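Local atomic coordinates of carbohydrate binding protein, putative, cbp2D (Cellvibrio japonicus, PDB entry 7B21), a protein that probably carries electrons through a covalently bound heme c in its cytochrome c-like X183 domain, part of a longer, putatively carbohydrate-binding protein. Residues D60-W65 with A80-F85. Sequence-based numbering, arbitrary orientation.
Sequences DFISMW and ADIEAF. With NA (sodium ion), chain C; HEC (heme c), chain B.
Ile62 of helix 58-65 reaches across to Ile82 and Glu83 of helix 76-86 in a small, buried van der Waals contact, with no hydrogen bond between the two segments. The work is done by the end of one branch: Ile62 CD1 lies 4.1 Å from Ile82 CG2 and 3.9 Å from the backbone N of Glu83, so the methyl rests against the backbone of the second helix as well as a side chain. The closest CA atoms, those of Ile62 and Glu83, are 7.8 Å from each other.

Heme c supplies the third surface. Its methyl CMB is 3.5 Å from Ile82 CG2 and 3.8 Å from Ile62 CD1, so one methyl of the porphyrin rim meets both isoleucines. With CG1 of Ile82 beside the backbone N (chi1 -63°), CG2 is the branch placed anti to that N, and it touches both Ile62 and the heme. Phe61, its CG anti to the backbone N (chi1 175°), swings its ring to the porphyrin, which it meets obliquely, CE1 3.3 Å from HEC C2A; Trp65 CD1 covers one face of the Phe61 ring, offset toward the rim.

Polar groups act around this apolar patch. The carbonyl oxygens of Ile62 and Ser63 each bind the sodium ion, both at 2.4 Å, and those of Met66, Glu71 and Cys74 complete the protein ligands, tying the last turn of helix 58-65 to the following loop. Glu83 turns its carboxylate to a salt bridge with Arg59.

Ile82 also packs on Leu13 and Trp14 of helix 7-16, joining the N- and C-terminal helices as in the cytochrome c fold; with Phe61 and Ile62, just ahead of the axial ligand Met66, it lines the heme pocket.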
loop_
_atom_site.group_PDB
_atom_site.type_symbol
_atom_site.label_atom_id
_atom_site.label_comp_id
_atom_site.label_asym_id
_atom_site.label_seq_id
_atom_site.Cartn_x
_atom_site.Cartn_y
_atom_site.Cartn_z
ATOM N N ASP A 60 -5.079 -6.857 -3.482
ATOM C CA ASP A 60 -4.592 -7.703 -4.569
ATOM C C ASP A 60 -3.594 -6.925 -5.423
ATOM O O ASP A 60 -2.611 -7.518 -5.876
ATOM C CB ASP A 60 -5.749 -8.228 -5.399
ATOM C CG ASP A 60 -6.633 -9.154 -4.595
ATOM O OD1 ASP A 60 -6.153 -9.843 -3.690
ATOM O OD2 ASP A 60 -7.864 -9.153 -4.863
ATOM N N PHE A 61 -3.801 -5.631 -5.606
ATOM C CA PHE A 61 -2.783 -4.783 -6.255
ATOM C C PHE A 61 -1.470 -4.900 -5.498
ATOM O O PHE A 61 -0.414 -5.057 -6.074
ATOM C CB PHE A 61 -3.300 -3.344 -6.287
ATOM C CG PHE A 61 -2.271 -2.360 -6.828
ATOM C CD1 PHE A 61 -1.233 -1.890 -6.032
ATOM C CD2 PHE A 61 -2.369 -1.880 -8.119
ATOM C CE1 PHE A 61 -0.307 -0.997 -6.541
ATOM C CE2 PHE A 61 -1.479 -0.941 -8.603
ATOM C CZ PHE A 61 -0.435 -0.514 -7.804
ATOM N N ILE A 62 -1.553 -4.784 -4.183
ATOM C CA ILE A 62 -0.330 -4.856 -3.341
ATOM C C ILE A 62 0.311 -6.222 -3.505
ATOM O O ILE A 62 1.531 -6.342 -3.730
ATOM C CB ILE A 62 -0.631 -4.512 -1.881
ATOM C CG1 ILE A 62 -1.083 -3.052 -1.748
ATOM C CG2 ILE A 62 0.558 -4.830 -0.991
ATOM C CD1 ILE A 62 -1.681 -2.713 -0.411
ATOM N N SER A 63 -0.471 -7.281 -3.376
ATOM C CA SER A 63 0.100 -8.639 -3.516
ATOM C C SER A 63 0.831 -8.759 -4.857
ATOM O O SER A 63 1.964 -9.231 -4.877
ATOM C CB SER A 63 -0.952 -9.705 -3.389
ATOM O OG SER A 63 -1.405 -9.783 -2.057
ATOM N N MET A 64 0.176 -8.372 -5.943
ATOM C CA MET A 64 0.741 -8.562 -7.289
ATOM C C MET A 64 1.940 -7.652 -7.562
ATOM O O MET A 64 2.892 -8.092 -8.221
ATOM C CB MET A 64 -0.339 -8.241 -8.308
ATOM C CG MET A 64 -1.453 -9.243 -8.381
ATOM S SD MET A 64 -2.745 -8.766 -9.570
ATOM C CE MET A 64 -1.839 -9.006 -11.106
ATOM N N TRP A 65 1.887 -6.405 -7.118
ATOM C CA TRP A 65 2.724 -5.370 -7.726
ATOM C C TRP A 65 3.669 -4.685 -6.741
ATOM O O TRP A 65 4.531 -3.932 -7.222
ATOM C CB TRP A 65 1.884 -4.311 -8.441
ATOM C CG TRP A 65 1.058 -4.839 -9.558
ATOM C CD1 TRP A 65 -0.298 -4.985 -9.567
ATOM C CD2 TRP A 65 1.517 -5.314 -10.837
ATOM N NE1 TRP A 65 -0.714 -5.504 -10.773
ATOM C CE2 TRP A 65 0.373 -5.710 -11.563
ATOM C CE3 TRP A 65 2.775 -5.337 -11.443
ATOM C CZ2 TRP A 65 0.460 -6.191 -12.860
ATOM C CZ3 TRP A 65 2.835 -5.772 -12.745
ATOM C CH2 TRP A 65 1.701 -6.215 -13.436
ATOM N N ALA A 80 -3.401 -7.527 2.992
ATOM C CA ALA A 80 -4.656 -7.162 3.646
ATOM C C ALA A 80 -4.442 -6.088 4.719
ATOM O O ALA A 80 -5.215 -5.155 4.839
ATOM C CB ALA A 80 -5.306 -8.393 4.223
ATOM N N ASP A 81 -3.408 -6.275 5.531
ATOM C CA ASP A 81 -3.123 -5.330 6.614
ATOM C C ASP A 81 -2.763 -3.968 6.045
ATOM O O ASP A 81 -3.226 -2.924 6.543
ATOM C CB ASP A 81 -2.015 -5.872 7.504
ATOM C CG ASP A 81 -2.382 -7.054 8.376
ATOM O OD1 ASP A 81 -3.592 -7.372 8.496
ATOM O OD2 ASP A 81 -1.466 -7.609 8.972
ATOM N N ILE A 82 -1.874 -3.927 5.045
ATOM C CA ILE A 82 -1.488 -2.621 4.519
ATOM C C ILE A 82 -2.689 -1.981 3.802
ATOM O O ILE A 82 -2.847 -0.770 3.925
ATOM C CB ILE A 82 -0.232 -2.722 3.632
ATOM C CG1 ILE A 82 0.982 -3.192 4.424
ATOM C CG2 ILE A 82 0.046 -1.351 3.022
ATOM C CD1 ILE A 82 2.240 -3.361 3.618
ATOM N N GLU A 83 -3.494 -2.748 3.094
ATOM C CA GLU A 83 -4.739 -2.192 2.542
ATOM C C GLU A 83 -5.519 -1.466 3.629
ATOM O O GLU A 83 -5.967 -0.336 3.441
ATOM C CB GLU A 83 -5.560 -3.305 1.900
ATOM C CG GLU A 83 -6.955 -2.872 1.495
ATOM C CD GLU A 83 -7.786 -4.046 0.978
ATOM O OE1 GLU A 83 -8.086 -4.942 1.811
ATOM O OE2 GLU A 83 -8.106 -4.097 -0.216
ATOM N N ALA A 84 -5.731 -2.157 4.751
ATOM C CA ALA A 84 -6.533 -1.553 5.834
ATOM C C ALA A 84 -5.876 -0.242 6.297
ATOM O O ALA A 84 -6.572 0.749 6.558
ATOM C CB ALA A 84 -6.696 -2.535 6.969
ATOM N N PHE A 85 -4.572 -0.236 6.437
ATOM C CA PHE A 85 -3.855 0.971 6.843
ATOM C C PHE A 85 -4.064 2.106 5.832
ATOM O O PHE A 85 -4.410 3.236 6.236
ATOM C CB PHE A 85 -2.371 0.650 7.016
ATOM C CG PHE A 85 -1.507 1.858 7.277
ATOM C CD1 PHE A 85 -1.749 2.704 8.350
ATOM C CD2 PHE A 85 -0.412 2.129 6.503
ATOM C CE1 PHE A 85 -0.930 3.780 8.607
ATOM C CE2 PHE A 85 0.423 3.209 6.752
ATOM C CZ PHE A 85 0.168 4.027 7.818
HETATM NA NA NA C . 3.285 -7.939 -3.287
HETATM FE FE HEC B . 4.044 1.254 -4.640
HETATM C CHA HEC B . 2.000 2.420 -7.094
HETATM C CHB HEC B . 1.351 0.500 -2.735
HETATM C CHC HEC B . 6.107 -0.138 -2.331
HETATM C CHD HEC B . 6.740 2.320 -6.403
HETATM N NA HEC B . 2.094 1.433 -4.865
HETATM C C1A HEC B . 1.409 2.029 -5.909
HETATM C C2A HEC B . 0.019 2.144 -5.609
HETATM C C3A HEC B . -0.174 1.570 -4.413
HETATM C C4A HEC B . 1.128 1.141 -3.934
HETATM C CMA HEC B . -1.459 1.337 -3.683
HETATM C CAA HEC B . -1.031 2.784 -6.489
HETATM C CBA HEC B . -1.153 4.294 -6.181
HETATM C CGA HEC B . -2.238 5.022 -6.881
HETATM O O1A HEC B . -3.019 4.421 -7.630
HETATM O O2A HEC B . -2.343 6.269 -6.618
HETATM N NB HEC B . 3.777 0.326 -2.879
HETATM C C1B HEC B . 2.582 0.108 -2.247
HETATM C C2B HEC B . 2.789 -0.605 -1.026
HETATM C C3B HEC B . 4.128 -0.852 -0.919
HETATM C C4B HEC B . 4.742 -0.197 -2.091
HETATM C CMB HEC B . 1.730 -1.017 -0.058
HETATM C CAB HEC B . 4.856 -1.628 0.118
HETATM C CBB HEC B . 4.420 -3.063 0.237
HETATM N NC HEC B . 6.010 1.110 -4.405
HETATM C C1C HEC B . 6.695 0.547 -3.374
HETATM C C2C HEC B . 8.101 0.765 -3.495
HETATM C C3C HEC B . 8.286 1.542 -4.602
HETATM C C4C HEC B . 6.995 1.720 -5.196
HETATM C CMC HEC B . 9.122 0.310 -2.485
HETATM C CAC HEC B . 9.544 2.168 -5.112
HETATM C CBC HEC B . 10.693 1.283 -5.357
HETATM N ND HEC B . 4.315 2.110 -6.429
HETATM C C1D HEC B . 5.501 2.440 -7.007
HETATM C C2D HEC B . 5.287 2.910 -8.367
HETATM C C3D HEC B . 3.971 2.882 -8.596
HETATM C C4D HEC B . 3.344 2.429 -7.348
HETATM C CMD HEC B . 6.376 3.343 -9.304
HETATM C CAD HEC B . 3.250 3.105 -9.883
HETATM C CBD HEC B . 2.996 1.699 -10.564
HETATM C CGD HEC B . 2.438 1.785 -11.950
HETATM O O1D HEC B . 1.191 1.767 -12.120
HETATM O O2D HEC B . 3.262 1.878 -12.910
#